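Local structure of demethyldecarbamoylnovobiocin O-methyltransferase (Streptomyces caeruleus, 2WK1) at residues V111-W116 / W139-F144; M161-R166 / G217-S222; D225-L230 / D253-Y258. The protein catalyses the S-adenosyl-L-methionine-dependent methylation of the 4-hydroxyl of the noviose sugar, the penultimate step in making the aminocoumarin antibiotic novobiocin. All coordinates share one frame; numbering follows the deposited sequence.

In the fold
Interactions 1, 2 and 3 follow one another along the chain, each closing its loop before the next opens, so none nests or crosses. Interaction 1 closes the beta-alpha-beta unit of strand 109-113, helix 119-130 and strand 138-142, whose strands are neighbours in the sheet. Interaction 2 then brings the loop after helix 156-161 onto the turn between strand 210-215 and helix 220-230. The same helix runs on into interaction 3, where it packs on helix 249-261 after the chain has passed through strand 238-242. Interactions 1 and 2 both touch S-adenosyl-L-homocysteine; Tyr-220 packs on Ala-254 between interactions 2 and 3, and Thr-113 meets Thr-226 between 1 and 3.

Interaction 1: residues V111-W116 / W139-F144; sequences VETGVW and WVADSF. With SAH (S-adenosyl-L-homocysteine), chain B.
Strands 111-113 and 139-142 run side by side in parallel, their axes 5.1 Å apart and their N-to-C directions 8° apart, with Val-111 paired to Trp-139, Glu-112 to Val-140 and Thr-113 to Ala-141. They are the two strands of a beta-alpha-beta unit in the Rossmann-like methyltransferase fold, and their C-terminal ends form part of the cofactor site. Glu-112 N donates to Trp-139 O, Ala-141 N to Glu-112 O, and Gly-114 N to Ala-141 O. On the face of Val-111, CG2 lies anti to the backbone N and meets Trp-139 CB at 3.7 Å. Just past the end of strand 109-113, Val-115 rests CG1 and CG2 on Val-140 CG1, the two side chains crossing at about a right angle under cover of Cys-121 from helix 119-130. Val-115 CG2 also reaches Phe-144 CE1.

Asp-142 joins protein and ligand. Its OD1 takes the Phe-144 N-H through the anti lone pair, an Asx turn, and also accepts from ribose O2' of S-adenosyl-L-homocysteine at 2.8 Å. Gly-114 O accepts a hydrogen bond from the ligand's amino nitrogen, while Glu-112 OE2 lies 2.7 Å from that nitrogen and forms a salt bridge with Arg-214. At the ribose, Asp-142 OD2 accepts from ligand O3' at 2.6 Å and, through its anti lone pair, from Val-115 N at 2.8 Å in a nearly straight bond of 173°.

Interaction 2: residues M161-R166 / G217-S222; sequences MALHRR and GDLYES. With SAH (S-adenosyl-L-homocysteine), chain B; SO4 (sulfate ion), chain C; EDO (1,2-ethanediol), chain F.
At the cofactor site, the turn leading from strand 210-215 into helix 220-230 is covered by segment 161-166, the end of helix 156-161 and the 3-10 turn after it. The contact is small and mainly apolar: Met-161 and Leu-163 reach across to Asp-218 and Leu-219 without a hydrogen bond between the segments. In Met-161 a turn about the CG-SD bond (chi3 -55°) brings the terminal methyl CE onto Leu-219 CD2 at 3.7 Å and close to the carbonyl Asp-218 O; the methionine and leucine chains lie alongside, pointing opposite ways. Leu-163 comes in beside it at about a right angle to Asp-218, laying CD1 on Asp-218 CB at 3.8 Å and against Leu-219 CD2 at 4.1 Å. Ile-147 touches both Leu-163 and Asp-218.

Segment 217-222 also faces S-adenosyl-L-homocysteine: from the first turn of the helix, Ser-222 OG donates to adenine N7 at 2.8 Å, and Asp-218 OD2 lies 3.4 Å from ligand C5'. A sulfate, probably from the crystallisation liquor, accepts at O3 from both His-164 NE2 and Arg-165 NE; Arg-165 NH2 binds O1, with the sulfate at the guanidinium edge, in its plane.

Methyl groups of Met-161, Leu-163 and Leu-219, set against Asp-218 CB and O, thus join the segments by fit rather than directed bonds, while Ser-222 OG bonds to the cofactor.

Interaction 3: residues D225-L230 / D253-Y258; sequences DTLTNL and DAVDEY
Segments 225-230 and 253-258, of helices 220-230 and 249-261, run in roughly the same direction, their axes 10.3 Å apart at closest approach and inclined by 33°, with the CA atoms of Leu-227 and Tyr-258 nearest across the gap. Leu-227 and Tyr-258 account for most of the contact. The CB of Leu-227 stands over the ring of Tyr-258 in a CH-pi contact, 3.7 Å from the centroid and only 9° off the ring normal. Tyr-258 can offer this face because its CG lies anti to the backbone N (chi1 -173°), sending the ring across to the other helix. Farther out on the leucine, CD1 touches Tyr-258 CB at 3.7 Å and lies 4.4 Å from Val-255 CG2.

Thr-228 CG2 adds a looser contact, 4.0 Å from Tyr-258 CE1. Near the ring plane, a water bridges the helices: it donates to Thr-228 O at 2.8 Å and is hydrogen-bonded to Tyr-258 OH at 2.7 Å, giving the buried phenol a polar partner. Leu-227 also touches Met-215 of strand 210-215, while Phe-262 and Ile-264 meet the tyrosine. Two neighbouring helices running the same general way beside a central sheet are characteristic of the three-layer alpha-beta-alpha sandwich of Rossmann-like methyltransferases.

Interaction 1: residues V111-W116 / W139-F144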
loop_
_atom_site.group_PDB
_atom_site.type_symbol
_atom_site.label_atom_id
_atom_site.label_comp_id
_atom_site.label_asym_id
_atom_site.label_seq_id
_atom_site.Cartn_x
_atom_site.Cartn_y
_atom_site.Cartn_z
ATOM N N VAL A 111 -17.295 8.180 -12.523
ATOM C CA VAL A 111 -17.579 9.157 -11.483
ATOM C C VAL A 111 -17.941 8.507 -10.182
ATOM O O VAL A 111 -18.608 7.473 -10.183
ATOM C CB VAL A 111 -18.695 10.122 -11.930
ATOM C CG1 VAL A 111 -20.001 9.400 -12.171
ATOM C CG2 VAL A 111 -18.874 11.270 -10.917
ATOM N N GLU A 112 -17.515 9.107 -9.078
ATOM C CA GLU A 112 -18.051 8.812 -7.771
ATOM C C GLU A 112 -18.648 10.060 -7.177
ATOM O O GLU A 112 -18.013 11.125 -7.182
ATOM C CB GLU A 112 -16.996 8.281 -6.812
ATOM C CG GLU A 112 -17.695 7.698 -5.573
ATOM C CD GLU A 112 -16.772 7.095 -4.534
ATOM O OE1 GLU A 112 -15.716 7.698 -4.318
ATOM O OE2 GLU A 112 -17.123 6.032 -3.929
ATOM N N THR A 113 -19.890 9.946 -6.728
ATOM C CA THR A 113 -20.582 10.990 -6.008
ATOM C C THR A 113 -20.566 10.671 -4.526
ATOM O O THR A 113 -21.328 9.840 -4.056
ATOM C CB THR A 113 -22.016 11.231 -6.543
ATOM O OG1 THR A 113 -22.768 10.020 -6.505
ATOM C CG2 THR A 113 -21.987 11.732 -7.950
ATOM N N GLY A 114 -19.624 11.265 -3.802
ATOM C CA GLY A 114 -19.399 11.040 -2.387
ATOM C C GLY A 114 -18.142 10.238 -2.227
ATOM O O GLY A 114 -18.162 9.022 -2.389
ATOM N N VAL A 115 -17.049 10.921 -1.892
ATOM C CA VAL A 115 -15.719 10.342 -2.023
ATOM C C VAL A 115 -14.914 10.212 -0.724
ATOM O O VAL A 115 -13.920 9.499 -0.704
ATOM C CB VAL A 115 -14.895 11.116 -3.069
ATOM C CG1 VAL A 115 -15.727 11.324 -4.346
ATOM C CG2 VAL A 115 -14.325 12.428 -2.510
ATOM N N TRP A 116 -15.301 10.934 0.324
ATOM C CA TRP A 116 -14.564 10.914 1.601
ATOM C C TRP A 116 -13.073 11.167 1.348
ATOM O O TRP A 116 -12.741 12.211 0.771
ATOM C CB TRP A 116 -14.845 9.613 2.370
ATOM C CG TRP A 116 -14.390 9.614 3.776
ATOM C CD1 TRP A 116 -14.674 10.560 4.715
ATOM C CD2 TRP A 116 -13.685 8.565 4.466
ATOM N NE1 TRP A 116 -14.158 10.198 5.934
ATOM C CE2 TRP A 116 -13.541 8.982 5.817
ATOM C CE3 TRP A 116 -13.120 7.344 4.072
ATOM C CZ2 TRP A 116 -12.896 8.199 6.765
ATOM C CZ3 TRP A 116 -12.497 6.565 5.031
ATOM C CH2 TRP A 116 -12.379 7.001 6.357
ATOM N N TRP A 139 -14.070 11.542 -12.411
ATOM C CA TRP A 139 -14.692 12.687 -11.785
ATOM C C TRP A 139 -14.945 12.423 -10.312
ATOM O O TRP A 139 -15.533 11.411 -9.929
ATOM C CB TRP A 139 -15.992 13.040 -12.478
ATOM C CG TRP A 139 -15.845 13.435 -13.919
ATOM C CD1 TRP A 139 -15.833 12.604 -14.990
ATOM C CD2 TRP A 139 -15.662 14.761 -14.435
ATOM N NE1 TRP A 139 -15.675 13.319 -16.147
ATOM C CE2 TRP A 139 -15.568 14.643 -15.839
ATOM C CE3 TRP A 139 -15.600 16.022 -13.858
ATOM C CZ2 TRP A 139 -15.404 15.745 -16.669
ATOM C CZ3 TRP A 139 -15.423 17.128 -14.701
ATOM C CH2 TRP A 139 -15.334 16.973 -16.069
ATOM N N VAL A 140 -14.449 13.337 -9.492
ATOM C CA VAL A 140 -14.434 13.233 -8.041
ATOM C C VAL A 140 -15.392 14.274 -7.491
ATOM O O VAL A 140 -15.053 15.460 -7.416
ATOM C CB VAL A 140 -12.999 13.435 -7.491
ATOM C CG1 VAL A 140 -12.949 13.265 -5.988
ATOM C CG2 VAL A 140 -11.994 12.512 -8.180
ATOM N N ALA A 141 -16.626 13.867 -7.186
ATOM C CA ALA A 141 -17.705 14.783 -6.813
ATOM C C ALA A 141 -18.014 14.710 -5.327
ATOM O O ALA A 141 -18.371 13.640 -4.810
ATOM C CB ALA A 141 -18.953 14.514 -7.633
ATOM N N ASP A 142 -17.869 15.827 -4.618
ATOM C CA ASP A 142 -18.108 15.874 -3.194
ATOM C C ASP A 142 -18.260 17.315 -2.767
ATOM O O ASP A 142 -17.737 18.226 -3.402
ATOM C CB ASP A 142 -16.926 15.264 -2.421
ATOM C CG ASP A 142 -17.315 14.754 -1.062
ATOM O OD1 ASP A 142 -17.470 15.547 -0.112
ATOM O OD2 ASP A 142 -17.525 13.519 -0.956
ATOM N N SER A 143 -18.934 17.521 -1.645
ATOM C CA SER A 143 -18.909 18.832 -1.007
ATOM C C SER A 143 -17.532 19.216 -0.476
ATOM O O SER A 143 -17.226 20.396 -0.357
ATOM C CB SER A 143 -19.888 18.878 0.150
ATOM O OG SER A 143 -19.413 18.034 1.183
ATOM N N PHE A 144 -16.724 18.216 -0.136
ATOM C CA PHE A 144 -15.477 18.359 0.588
ATOM C C PHE A 144 -15.708 19.041 1.924
ATOM O O PHE A 144 -14.790 19.583 2.503
ATOM C CB PHE A 144 -14.406 19.013 -0.296
ATOM C CG PHE A 144 -14.135 18.225 -1.555
ATOM C CD1 PHE A 144 -13.390 17.054 -1.496
ATOM C CD2 PHE A 144 -14.638 18.628 -2.782
ATOM C CE1 PHE A 144 -13.163 16.299 -2.618
ATOM C CE2 PHE A 144 -14.381 17.890 -3.925
ATOM C CZ PHE A 144 -13.660 16.716 -3.838
HETATM N N SAH B . -17.009 6.606 -1.271
HETATM C CA SAH B . -16.268 6.970 -0.015
HETATM C CB SAH B . -17.256 7.175 1.135
HETATM C CG SAH B . -18.198 8.353 0.934
HETATM S SD SAH B . -18.753 9.031 2.504
HETATM C C SAH B . -15.176 5.975 0.263
HETATM O O SAH B . -14.731 5.848 1.409
HETATM O OXT SAH B . -14.675 5.368 -0.674
HETATM C "C5'" SAH B . -20.081 10.126 1.967
HETATM C "C4'" SAH B . -19.557 11.349 1.183
HETATM O "O4'" SAH B . -20.681 11.969 0.511
HETATM C "C3'" SAH B . -18.872 12.419 2.033
HETATM O "O3'" SAH B . -17.545 12.715 1.561
HETATM C "C2'" SAH B . -19.826 13.626 1.900
HETATM O "O2'" SAH B . -19.191 14.905 1.936
HETATM C "C1'" SAH B . -20.501 13.389 0.545
HETATM N N9 SAH B . -21.842 13.945 0.355
HETATM C C8 SAH B . -22.993 13.378 0.801
HETATM N N7 SAH B . -24.070 14.064 0.348
HETATM C C5 SAH B . -23.589 15.072 -0.422
HETATM C C6 SAH B . -24.175 16.111 -1.231
HETATM N N6 SAH B . -25.489 16.248 -1.288
HETATM N N1 SAH B . -23.355 16.922 -1.908
HETATM C C2 SAH B . -22.019 16.765 -1.889
HETATM N N3 SAH B . -21.386 15.832 -1.168
HETATM C C4 SAH B . -22.142 14.970 -0.457
#

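Interaction 2: residues M161-R166 / G217-S222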
loop_
_atom_site.group_PDB
_atom_site.type_symbol
_atom_site.label_atom_id
_atom_site.label_comp_id
_atom_site.label_asym_id
_atom_site.label_seq_id
_atom_site.Cartn_x
_atom_site.Cartn_y
_atom_site.Cartn_z
ATOM N N MET A 161 -32.116 10.751 10.319
ATOM C CA MET A 161 -30.746 10.229 10.427
ATOM C C MET A 161 -29.755 11.250 10.989
ATOM O O MET A 161 -28.792 10.863 11.651
ATOM C CB MET A 161 -30.237 9.734 9.065
ATOM C CG MET A 161 -30.911 8.461 8.583
ATOM S SD MET A 161 -30.136 7.733 7.126
ATOM C CE MET A 161 -30.133 9.082 5.924
ATOM N N ALA A 162 -29.952 12.539 10.691
ATOM C CA ALA A 162 -29.054 13.615 11.153
ATOM C C ALA A 162 -27.587 13.283 10.884
ATOM O O ALA A 162 -26.719 13.473 11.746
ATOM C CB ALA A 162 -29.277 13.951 12.647
ATOM N N LEU A 163 -27.300 12.830 9.661
ATOM C CA LEU A 163 -25.971 12.310 9.342
ATOM C C LEU A 163 -24.919 13.403 9.281
ATOM O O LEU A 163 -23.722 13.095 9.353
ATOM C CB LEU A 163 -25.967 11.500 8.025
ATOM C CG LEU A 163 -26.739 10.174 8.028
ATOM C CD1 LEU A 163 -26.488 9.415 6.735
ATOM C CD2 LEU A 163 -26.404 9.266 9.245
ATOM N N HIS A 164 -25.320 14.663 9.119
ATOM C CA HIS A 164 -24.366 15.766 9.197
ATOM C C HIS A 164 -23.647 15.801 10.540
ATOM O O HIS A 164 -22.571 16.371 10.646
ATOM C CB HIS A 164 -25.070 17.097 8.943
ATOM C CG HIS A 164 -26.170 17.360 9.912
ATOM N ND1 HIS A 164 -27.419 16.786 9.784
ATOM C CD2 HIS A 164 -26.181 18.055 11.075
ATOM C CE1 HIS A 164 -28.166 17.159 10.812
ATOM N NE2 HIS A 164 -27.429 17.901 11.618
ATOM N N ARG A 165 -24.243 15.208 11.572
ATOM C CA ARG A 165 -23.555 15.152 12.865
ATOM C C ARG A 165 -22.290 14.314 12.800
ATOM O O ARG A 165 -21.403 14.480 13.643
ATOM C CB ARG A 165 -24.486 14.625 13.978
ATOM C CG ARG A 165 -25.583 15.614 14.316
ATOM C CD ARG A 165 -26.468 15.072 15.381
ATOM N NE ARG A 165 -27.486 16.026 15.793
ATOM C CZ ARG A 165 -28.225 15.863 16.884
ATOM N NH1 ARG A 165 -28.089 14.770 17.616
ATOM N NH2 ARG A 165 -29.097 16.778 17.239
ATOM N N ARG A 166 -22.141 13.471 11.779
ATOM C CA ARG A 166 -20.950 12.616 11.597
ATOM C C ARG A 166 -19.833 13.338 10.819
ATOM O O ARG A 166 -18.798 12.749 10.498
ATOM C CB ARG A 166 -21.344 11.356 10.831
ATOM C CG ARG A 166 -22.317 10.482 11.613
ATOM C CD ARG A 166 -22.663 9.221 10.873
ATOM N NE ARG A 166 -23.587 8.361 11.618
ATOM C CZ ARG A 166 -23.842 7.090 11.322
ATOM N NH1 ARG A 166 -23.262 6.509 10.279
ATOM N NH2 ARG A 166 -24.712 6.405 12.061
ATOM N N GLY A 217 -23.531 8.819 -1.466
ATOM C CA GLY A 217 -23.872 10.096 -0.848
ATOM C C GLY A 217 -24.745 10.040 0.386
ATOM O O GLY A 217 -25.163 11.082 0.875
ATOM N N ASP A 218 -25.045 8.833 0.879
ATOM C CA ASP A 218 -25.673 8.584 2.195
ATOM C C ASP A 218 -27.117 9.026 2.458
ATOM O O ASP A 218 -27.716 8.498 3.371
ATOM C CB ASP A 218 -24.782 9.133 3.321
ATOM C CG ASP A 218 -23.589 8.242 3.627
ATOM O OD1 ASP A 218 -23.710 6.989 3.601
ATOM O OD2 ASP A 218 -22.517 8.808 3.890
ATOM N N LEU A 219 -27.660 9.955 1.676
ATOM C CA LEU A 219 -29.002 10.507 1.902
ATOM C C LEU A 219 -29.931 10.270 0.748
ATOM O O LEU A 219 -29.483 10.115 -0.385
ATOM C CB LEU A 219 -28.915 12.031 2.056
ATOM C CG LEU A 219 -28.041 12.618 3.138
ATOM C CD1 LEU A 219 -28.076 14.155 3.057
ATOM C CD2 LEU A 219 -28.522 12.103 4.445
ATOM N N TYR A 220 -31.229 10.293 1.024
ATOM C CA TYR A 220 -32.222 10.260 -0.042
ATOM C C TYR A 220 -31.961 11.390 -1.016
ATOM O O TYR A 220 -31.945 11.179 -2.246
ATOM C CB TYR A 220 -33.635 10.374 0.531
ATOM C CG TYR A 220 -34.726 10.548 -0.497
ATOM C CD1 TYR A 220 -35.047 11.803 -0.993
ATOM C CD2 TYR A 220 -35.424 9.453 -0.969
ATOM C CE1 TYR A 220 -36.055 11.961 -1.930
ATOM C CE2 TYR A 220 -36.430 9.591 -1.899
ATOM C CZ TYR A 220 -36.735 10.851 -2.384
ATOM O OH TYR A 220 -37.755 11.010 -3.309
ATOM N N GLU A 221 -31.777 12.603 -0.496
ATOM C CA GLU A 221 -31.674 13.731 -1.411
ATOM C C GLU A 221 -30.426 13.685 -2.275
ATOM O O GLU A 221 -30.486 13.998 -3.466
ATOM C CB GLU A 221 -31.841 15.053 -0.689
ATOM C CG GLU A 221 -30.792 15.525 0.238
ATOM C CD GLU A 221 -30.996 17.023 0.461
ATOM O OE1 GLU A 221 -31.881 17.395 1.260
ATOM O OE2 GLU A 221 -30.332 17.818 -0.228
ATOM N N SER A 222 -29.315 13.273 -1.686
ATOM C CA SER A 222 -28.078 13.139 -2.410
ATOM C C SER A 222 -28.212 12.115 -3.512
ATOM O O SER A 222 -27.741 12.330 -4.632
ATOM C CB SER A 222 -26.949 12.758 -1.471
ATOM O OG SER A 222 -26.783 13.722 -0.433
HETATM N N SAH B . -17.009 6.606 -1.271
HETATM C CA SAH B . -16.268 6.970 -0.015
HETATM C CB SAH B . -17.256 7.175 1.135
HETATM C CG SAH B . -18.198 8.353 0.934
HETATM S SD SAH B . -18.753 9.031 2.504
HETATM C C SAH B . -15.176 5.975 0.263
HETATM O O SAH B . -14.731 5.848 1.409
HETATM O OXT SAH B . -14.675 5.368 -0.674
HETATM C "C5'" SAH B . -20.081 10.126 1.967
HETATM C "C4'" SAH B . -19.557 11.349 1.183
HETATM O "O4'" SAH B . -20.681 11.969 0.511
HETATM C "C3'" SAH B . -18.872 12.419 2.033
HETATM O "O3'" SAH B . -17.545 12.715 1.561
HETATM C "C2'" SAH B . -19.826 13.626 1.900
HETATM O "O2'" SAH B . -19.191 14.905 1.936
HETATM C "C1'" SAH B . -20.501 13.389 0.545
HETATM N N9 SAH B . -21.842 13.945 0.355
HETATM C C8 SAH B . -22.993 13.378 0.801
HETATM N N7 SAH B . -24.070 14.064 0.348
HETATM C C5 SAH B . -23.589 15.072 -0.422
HETATM C C6 SAH B . -24.175 16.111 -1.231
HETATM N N6 SAH B . -25.489 16.248 -1.288
HETATM N N1 SAH B . -23.355 16.922 -1.908
HETATM C C2 SAH B . -22.019 16.765 -1.889
HETATM N N3 SAH B . -21.386 15.832 -1.168
HETATM C C4 SAH B . -22.142 14.970 -0.457
HETATM S S SO4 C . -28.861 19.474 14.673
HETATM O O1 SO4 C . -29.295 19.323 16.076
HETATM O O2 SO4 C . -30.019 19.283 13.800
HETATM O O3 SO4 C . -27.842 18.449 14.435
HETATM O O4 SO4 C . -28.282 20.816 14.483
HETATM C C1 EDO F . -26.163 6.325 -3.066
HETATM O O1 EDO F . -25.902 7.773 -2.945
HETATM C C2 EDO F . -26.492 5.586 -1.754
HETATM O O2 EDO F . -25.329 4.859 -1.288
#

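Interaction 3: residues D225-L230 / D253-Y258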
loop_
_atom_site.group_PDB
_atom_site.type_symbol
_atom_site.label_atom_id
_atom_site.label_comp_id
_atom_site.label_asym_id
_atom_site.label_seq_id
_atom_site.Cartn_x
_atom_site.Cartn_y
_atom_site.Cartn_z
ATOM N N ASP A 225 -30.636 13.350 -6.307
ATOM C CA ASP A 225 -29.987 14.375 -7.152
ATOM C C ASP A 225 -28.899 13.776 -8.059
ATOM O O ASP A 225 -28.699 14.204 -9.200
ATOM C CB ASP A 225 -29.412 15.489 -6.295
ATOM C CG ASP A 225 -30.508 16.344 -5.634
ATOM O OD1 ASP A 225 -31.689 16.265 -6.056
ATOM O OD2 ASP A 225 -30.165 17.067 -4.683
ATOM N N THR A 226 -28.243 12.727 -7.587
ATOM C CA THR A 226 -27.268 12.053 -8.405
ATOM C C THR A 226 -27.937 11.329 -9.562
ATOM O O THR A 226 -27.532 11.466 -10.724
ATOM C CB THR A 226 -26.439 11.072 -7.573
ATOM O OG1 THR A 226 -25.678 11.787 -6.578
ATOM C CG2 THR A 226 -25.494 10.316 -8.463
ATOM N N LEU A 227 -28.949 10.514 -9.254
ATOM C CA LEU A 227 -29.608 9.779 -10.325
ATOM C C LEU A 227 -30.260 10.718 -11.359
ATOM O O LEU A 227 -30.160 10.509 -12.567
ATOM C CB LEU A 227 -30.650 8.809 -9.791
ATOM C CG LEU A 227 -30.077 7.580 -9.094
ATOM C CD1 LEU A 227 -31.175 6.916 -8.233
ATOM C CD2 LEU A 227 -29.489 6.630 -10.128
ATOM N N THR A 228 -30.978 11.722 -10.881
ATOM C CA THR A 228 -31.720 12.561 -11.809
ATOM C C THR A 228 -30.775 13.259 -12.795
ATOM O O THR A 228 -31.077 13.374 -13.979
ATOM C CB THR A 228 -32.617 13.582 -11.109
ATOM O OG1 THR A 228 -31.880 14.425 -10.268
ATOM C CG2 THR A 228 -33.681 12.926 -10.345
ATOM N N ASN A 229 -29.637 13.716 -12.309
ATOM C CA ASN A 229 -28.704 14.470 -13.151
ATOM C C ASN A 229 -27.734 13.605 -13.935
ATOM O O ASN A 229 -27.324 13.999 -15.021
ATOM C CB ASN A 229 -27.934 15.453 -12.279
ATOM C CG ASN A 229 -28.816 16.596 -11.832
ATOM O OD1 ASN A 229 -29.265 17.398 -12.670
ATOM N ND2 ASN A 229 -29.077 16.690 -10.532
ATOM N N LEU A 230 -27.335 12.445 -13.385
ATOM C CA LEU A 230 -26.288 11.655 -14.015
ATOM C C LEU A 230 -26.724 10.359 -14.660
ATOM O O LEU A 230 -26.058 9.902 -15.594
ATOM C CB LEU A 230 -25.133 11.378 -13.053
ATOM C CG LEU A 230 -24.424 12.604 -12.446
ATOM C CD1 LEU A 230 -23.257 12.190 -11.588
ATOM C CD2 LEU A 230 -23.959 13.602 -13.517
ATOM N N ASP A 253 -35.086 3.982 -0.653
ATOM C CA ASP A 253 -36.246 4.712 -1.167
ATOM C C ASP A 253 -35.938 5.473 -2.470
ATOM O O ASP A 253 -36.693 5.404 -3.428
ATOM C CB ASP A 253 -36.748 5.754 -0.162
ATOM C CG ASP A 253 -37.439 5.184 1.067
ATOM O OD1 ASP A 253 -37.760 3.999 1.129
ATOM O OD2 ASP A 253 -37.649 5.972 2.021
ATOM N N ALA A 254 -34.832 6.214 -2.496
ATOM C CA ALA A 254 -34.489 7.010 -3.663
ATOM C C ALA A 254 -34.207 6.138 -4.894
ATOM O O ALA A 254 -34.679 6.429 -5.998
ATOM C CB ALA A 254 -33.293 7.924 -3.362
ATOM N N VAL A 255 -33.430 5.070 -4.712
ATOM C CA VAL A 255 -33.098 4.195 -5.837
ATOM C C VAL A 255 -34.337 3.509 -6.371
ATOM O O VAL A 255 -34.587 3.467 -7.602
ATOM C CB VAL A 255 -32.011 3.162 -5.415
ATOM C CG1 VAL A 255 -31.843 2.064 -6.473
ATOM C CG2 VAL A 255 -30.701 3.884 -5.105
ATOM N N ASP A 256 -35.162 3.001 -5.452
ATOM C CA ASP A 256 -36.356 2.295 -5.912
ATOM C C ASP A 256 -37.344 3.237 -6.578
ATOM O O ASP A 256 -37.959 2.888 -7.589
ATOM C CB ASP A 256 -37.036 1.568 -4.751
ATOM C CG ASP A 256 -36.263 0.352 -4.258
ATOM O OD1 ASP A 256 -35.247 -0.056 -4.868
ATOM O OD2 ASP A 256 -36.705 -0.229 -3.238
ATOM N N GLU A 257 -37.491 4.438 -6.033
ATOM C CA GLU A 257 -38.412 5.389 -6.646
ATOM C C GLU A 257 -37.960 5.840 -8.026
ATOM O O GLU A 257 -38.758 5.937 -8.952
ATOM C CB GLU A 257 -38.457 6.878 -5.634
ATOM C CG GLU A 257 -39.446 7.859 -6.169
ATOM C CD GLU A 257 -39.308 9.014 -5.396
ATOM O OE1 GLU A 257 -38.730 9.084 -4.421
ATOM O OE2 GLU A 257 -39.876 10.113 -5.875
ATOM N N TYR A 258 -36.672 6.094 -8.176
ATOM C CA TYR A 258 -36.158 6.511 -9.468
ATOM C C TYR A 258 -36.331 5.408 -10.508
ATOM O O TYR A 258 -36.800 5.653 -11.628
ATOM C CB TYR A 258 -34.671 6.894 -9.362
ATOM C CG TYR A 258 -34.127 7.497 -10.639
ATOM C CD1 TYR A 258 -34.297 8.845 -10.924
ATOM C CD2 TYR A 258 -33.507 6.709 -11.606
ATOM C CE1 TYR A 258 -33.837 9.376 -12.108
ATOM C CE2 TYR A 258 -33.037 7.246 -12.798
ATOM C CZ TYR A 258 -33.228 8.575 -13.050
ATOM O OH TYR A 258 -32.782 9.120 -14.227
HETATM O O HOH W 1 -33.201 11.697 -14.757
#